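Local coordinates for UPF0255 protein frsA (Vibrio vulnificus, PDB 4I4C), which probably hydrolyses carboxylic esters, as a two-domain protein of the alpha/beta-hydrolase superfamily, at residues M91-G96 against E101-G106; S282-E287 against Q346-S351. All coordinates share one frame; numbering follows the deposited sequence.

Interaction 1 (M91-G96 against E101-G106)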
# COMPACT_ATOMS: atom_id res chain seq x y z
N MET A 91 -6.58 6.36 -23.96
CA MET A 91 -6.65 4.94 -24.30
C MET A 91 -5.46 4.43 -25.11
O MET A 91 -5.11 5.01 -26.15
CB MET A 91 -7.93 4.67 -25.09
CG MET A 91 -9.20 5.06 -24.34
SD MET A 91 -10.67 4.78 -25.35
CE MET A 91 -10.73 6.28 -26.30
N GLY A 92 -4.86 3.34 -24.65
CA GLY A 92 -3.79 2.68 -25.39
C GLY A 92 -2.40 3.10 -24.97
O GLY A 92 -2.23 4.18 -24.40
N TYR A 93 -1.41 2.26 -25.25
CA TYR A 93 -0.05 2.47 -24.74
C TYR A 93 0.72 3.43 -25.63
O TYR A 93 1.44 3.00 -26.53
CB TYR A 93 0.70 1.14 -24.62
CG TYR A 93 2.05 1.25 -23.93
CD1 TYR A 93 3.23 1.13 -24.64
CD2 TYR A 93 2.13 1.47 -22.56
CE1 TYR A 93 4.45 1.24 -24.02
CE2 TYR A 93 3.35 1.57 -21.92
CZ TYR A 93 4.51 1.45 -22.66
OH TYR A 93 5.72 1.56 -22.02
N HIS A 94 0.57 4.73 -25.37
CA HIS A 94 1.27 5.76 -26.14
C HIS A 94 1.12 7.09 -25.42
O HIS A 94 0.52 7.14 -24.34
CB HIS A 94 0.72 5.87 -27.57
CG HIS A 94 -0.76 6.13 -27.64
ND1 HIS A 94 -1.28 7.36 -27.95
CD2 HIS A 94 -1.81 5.30 -27.47
CE1 HIS A 94 -2.60 7.29 -27.95
NE2 HIS A 94 -2.95 6.05 -27.67
N SER A 95 1.66 8.15 -26.01
CA SER A 95 1.70 9.47 -25.37
C SER A 95 0.36 9.86 -24.72
O SER A 95 -0.71 9.71 -25.30
CB SER A 95 2.13 10.54 -26.37
OG SER A 95 1.04 11.00 -27.13
N GLY A 96 0.43 10.34 -23.48
CA GLY A 96 -0.79 10.71 -22.78
C GLY A 96 -1.36 9.62 -21.88
O GLY A 96 -2.08 9.92 -20.94
N GLU A 101 3.22 7.12 -19.69
CA GLU A 101 3.98 8.28 -19.26
C GLU A 101 4.77 7.98 -18.00
O GLU A 101 5.89 8.46 -17.85
CB GLU A 101 3.10 9.52 -19.10
CG GLU A 101 2.44 10.03 -20.42
CD GLU A 101 3.43 10.55 -21.47
OE1 GLU A 101 4.64 10.67 -21.18
OE2 GLU A 101 2.98 10.84 -22.60
N TRP A 102 4.20 7.18 -17.09
CA TRP A 102 4.92 6.88 -15.84
C TRP A 102 6.05 5.90 -16.11
O TRP A 102 7.11 5.99 -15.50
CB TRP A 102 3.98 6.36 -14.74
CG TRP A 102 3.26 7.46 -14.02
CD1 TRP A 102 1.97 7.88 -14.23
CD2 TRP A 102 3.80 8.31 -13.00
NE1 TRP A 102 1.68 8.94 -13.38
CE2 TRP A 102 2.78 9.21 -12.62
CE3 TRP A 102 5.05 8.39 -12.37
CZ2 TRP A 102 2.98 10.20 -11.64
CZ3 TRP A 102 5.24 9.36 -11.38
CH2 TRP A 102 4.21 10.25 -11.03
N THR A 103 5.83 4.98 -17.04
CA THR A 103 6.88 4.02 -17.39
C THR A 103 8.05 4.73 -18.07
O THR A 103 9.21 4.38 -17.85
CB THR A 103 6.31 2.89 -18.27
OG1 THR A 103 5.37 2.13 -17.50
CG2 THR A 103 7.40 1.96 -18.75
N ARG A 104 7.75 5.76 -18.86
CA ARG A 104 8.78 6.61 -19.45
C ARG A 104 9.72 7.18 -18.41
O ARG A 104 10.93 7.21 -18.61
CB ARG A 104 8.17 7.79 -20.19
CG ARG A 104 7.72 7.49 -21.57
CD ARG A 104 7.23 8.79 -22.21
NE ARG A 104 8.18 9.31 -23.17
CZ ARG A 104 7.92 10.35 -23.97
NH1 ARG A 104 6.75 10.96 -23.89
NH2 ARG A 104 8.84 10.77 -24.84
N LEU A 105 9.16 7.70 -17.32
CA LEU A 105 9.96 8.24 -16.23
C LEU A 105 10.77 7.12 -15.57
O LEU A 105 11.96 7.29 -15.30
CB LEU A 105 9.10 8.99 -15.19
CG LEU A 105 9.90 9.71 -14.09
CD1 LEU A 105 10.89 10.75 -14.63
CD2 LEU A 105 8.98 10.34 -13.03
N GLY A 106 10.14 5.97 -15.33
CA GLY A 106 10.89 4.82 -14.85
C GLY A 106 12.10 4.47 -15.72
O GLY A 106 13.20 4.22 -15.22

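Interaction 2 (S282-E287 against Q346-S351)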
# COMPACT_ATOMS: atom_id res chain seq x y z
N SER A 282 -2.11 -8.10 16.35
CA SER A 282 -1.60 -7.66 17.63
C SER A 282 -2.50 -8.15 18.75
O SER A 282 -2.13 -8.12 19.92
CB SER A 282 -1.49 -6.14 17.68
OG SER A 282 -0.44 -5.67 16.84
N PHE A 283 -3.70 -8.61 18.37
CA PHE A 283 -4.60 -9.26 19.32
C PHE A 283 -4.38 -10.76 19.29
O PHE A 283 -4.51 -11.43 20.32
CB PHE A 283 -6.05 -8.95 18.98
CG PHE A 283 -6.51 -7.60 19.47
CD1 PHE A 283 -6.37 -6.47 18.67
CD2 PHE A 283 -7.12 -7.46 20.71
CE1 PHE A 283 -6.81 -5.24 19.11
CE2 PHE A 283 -7.56 -6.23 21.15
CZ PHE A 283 -7.41 -5.12 20.35
N LEU A 284 -4.04 -11.29 18.12
CA LEU A 284 -3.86 -12.73 17.97
C LEU A 284 -2.55 -13.23 18.58
O LEU A 284 -2.51 -14.31 19.17
CB LEU A 284 -3.97 -13.14 16.50
CG LEU A 284 -5.36 -13.01 15.86
CD1 LEU A 284 -5.28 -13.07 14.34
CD2 LEU A 284 -6.28 -14.08 16.37
N GLU A 285 -1.49 -12.45 18.45
CA GLU A 285 -0.18 -12.89 18.94
C GLU A 285 0.42 -11.89 19.92
O GLU A 285 1.32 -11.13 19.57
CB GLU A 285 0.76 -13.11 17.76
CG GLU A 285 0.26 -14.17 16.80
CD GLU A 285 0.71 -15.57 17.19
OE1 GLU A 285 1.31 -15.73 18.27
OE2 GLU A 285 0.47 -16.51 16.39
N GLN A 286 -0.05 -11.92 21.16
CA GLN A 286 0.27 -10.86 22.10
C GLN A 286 1.67 -10.97 22.72
O GLN A 286 2.13 -10.03 23.38
CB GLN A 286 -0.81 -10.77 23.18
CG GLN A 286 -2.22 -10.71 22.62
CD GLN A 286 -3.21 -10.03 23.57
OE1 GLN A 286 -2.80 -9.42 24.56
NE2 GLN A 286 -4.50 -10.14 23.27
N GLU A 287 2.34 -12.10 22.52
CA GLU A 287 3.69 -12.27 23.06
C GLU A 287 4.74 -11.99 22.00
O GLU A 287 5.74 -11.29 22.25
CB GLU A 287 3.89 -13.68 23.63
CG GLU A 287 3.35 -13.84 25.06
CD GLU A 287 4.01 -12.86 26.02
OE1 GLU A 287 5.26 -12.89 26.13
OE2 GLU A 287 3.29 -12.06 26.66
N GLN A 346 -15.88 -7.77 13.77
CA GLN A 346 -15.23 -9.06 14.01
C GLN A 346 -15.03 -9.39 15.50
O GLN A 346 -14.74 -10.54 15.84
CB GLN A 346 -13.90 -9.12 13.26
CG GLN A 346 -14.04 -8.93 11.77
CD GLN A 346 -12.74 -9.13 11.05
OE1 GLN A 346 -11.80 -9.70 11.61
NE2 GLN A 346 -12.65 -8.67 9.80
N GLY A 347 -15.19 -8.40 16.37
CA GLY A 347 -15.20 -8.62 17.82
C GLY A 347 -13.92 -8.27 18.55
O GLY A 347 -13.78 -8.54 19.75
N PHE A 348 -12.99 -7.64 17.84
CA PHE A 348 -11.67 -7.35 18.41
C PHE A 348 -11.64 -6.07 19.23
O PHE A 348 -10.63 -5.75 19.86
CB PHE A 348 -10.63 -7.25 17.28
CG PHE A 348 -10.28 -8.57 16.67
CD1 PHE A 348 -9.36 -9.41 17.29
CD2 PHE A 348 -10.86 -8.97 15.48
CE1 PHE A 348 -9.03 -10.63 16.72
CE2 PHE A 348 -10.53 -10.19 14.92
CZ PHE A 348 -9.61 -11.02 15.54
N LEU A 349 -12.73 -5.31 19.20
CA LEU A 349 -12.71 -3.98 19.80
C LEU A 349 -13.85 -3.77 20.81
O LEU A 349 -14.45 -2.70 20.86
CB LEU A 349 -12.77 -2.90 18.71
CG LEU A 349 -11.57 -2.86 17.76
CD1 LEU A 349 -11.79 -1.78 16.71
CD2 LEU A 349 -10.26 -2.63 18.53
N SER A 350 -14.10 -4.80 21.62
CA SER A 350 -15.23 -4.79 22.54
C SER A 350 -14.84 -4.91 24.02
O SER A 350 -15.33 -4.15 24.85
CB SER A 350 -16.19 -5.91 22.20
OG SER A 350 -16.81 -5.69 20.95
N SER A 351 -13.97 -5.86 24.34
CA SER A 351 -13.67 -6.12 25.75
C SER A 351 -12.21 -6.47 26.01
O SER A 351 -11.57 -5.91 26.90
CB SER A 351 -14.59 -7.21 26.30
OG SER A 351 -14.84 -8.21 25.32

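Interaction 1 (M91-G96 against E101-G106)
Glu-101 reaches back from the first turn of helix 98-114 and takes the backbone N-H of Gly-96 on its carboxylate, with Gly-96 N 2.7 Å from Glu-101 OE2. The bond is nearly straight, 166° at the hydrogen, and uses the anti lone pair of OE2, the one facing away from OE1. A bend at chi2 (-65°) folds the carboxylate back toward the loop that enters the helix, and the same oxygen lies 3.3 Å from Ser-95 CA. This is the tight part of the contact, where Glu-101 and Gly-96 are both buried and a carboxylate, probably ionised, satisfies an amide ahead of the helix. Glycine suits position 96 because its backbone adopts a positive phi (95°), where a CB would be pressed against the carbonyl oxygen of Ser-95.

The arrangement ties an incoming loop to the start of the helix it precedes, in the helical region where helix 98-114 packs against helices 64-75 and 121-136. Upstream in the same loop, Tyr-93 is the centre of an inverse gamma turn, and the imidazole of His-94 donates from NE2 to Met-91 O at 2.8 Å.

On the looser side, the Tyr-93 side chain crosses that of Thr-103 at about a right angle and touches it with its hydroxyl alone, Tyr-93 OH standing 3.7 Å from Thr-103 CG2. The threonine suits both neighbours: its methyl meets the tyrosine, while OG1 is hydrogen-bonded to Ala-99 O. The phenol ring also stacks on Phe-14 and meets Tyr-100 edge-to-face. Toward solvent, exposed Arg-104 forms a weak salt bridge from NH1 to Glu-101 OE1, 3.4 Å long, and Arg-73 of helix 64-75 also touches Glu-101, bringing its NH1 close to Arg-104 NH1; two positive groups beside the carboxylate would probably favour its ionised form.

Interaction 2 (S282-E287 against Q346-S351)
Phe-283 and Phe-348 each set CG opposite their own carbonyl carbon and beside the backbone N (chi1 -80° and -72°), and these torsions send the two side chains past each other in opposite directions. Their rings meet obliquely, planes at 58° and centroids 5.9 Å apart. The closest apolar touch is at the root of one side chain, where Phe-283 CB meets Phe-348 CD1 at 3.7 Å.

Beyond it, the backbone of Phe-348 leans over the Phe-283 ring: Phe-348 O sits above one face, 3.3 Å from Phe-283 CZ and displaced toward that far end of the ring. This is van der Waals contact between a polar oxygen and a ring face. Leu-349 crosses the Phe-283 side chain at about a right angle, bringing its CD2 methyl to 4.2 Å from Phe-283 CZ. At the exposed margin, Leu-284 CD2 approaches the edge of the other ring, 4.4 Å from Phe-348 CE1. Flat aromatic and branched aliphatic groups suit this junction, since they hold it without needing polar partners.

The helix ends here, and a side chain takes up one of its last carbonyls: Gln-286 NE2 donates in the carbonyl plane to a lone pair of Phe-283 O, 3.2 Å away. The other end of that amide, OE1, accepts from Lys-355 N, so glutamine serves as both donor and acceptor between the helix end and the chain leading to strand 358-363. Helix 273-284 is the connection of a beta-alpha-beta crossover between parallel strands 266-271 and 291-295. The contact lies at its far end, against the loop before strand 358-363; in alpha/beta hydrolases the helix in this place follows the nucleophile elbow, a position held here by Arg-272, which lines the hexanoic acid pocket with Phe-273.

The two contacts lie on opposite sides of the chain's centre, with their own centres 45 Å apart and nearest atoms about 32 Å apart, and they share no helix or strand. They follow one another along the chain: interaction 1 closes before interaction 2 opens. The first is local, tying helix 98-114 to its own preceding loop among the helices ahead of the eight-stranded mixed sheet. The second spans 59 residues and joins the end of helix 273-284, a crossover of that sheet, to the loop before strand 358-363. One thus lies in the helical part and the other in the alpha/beta part of a two-domain protein.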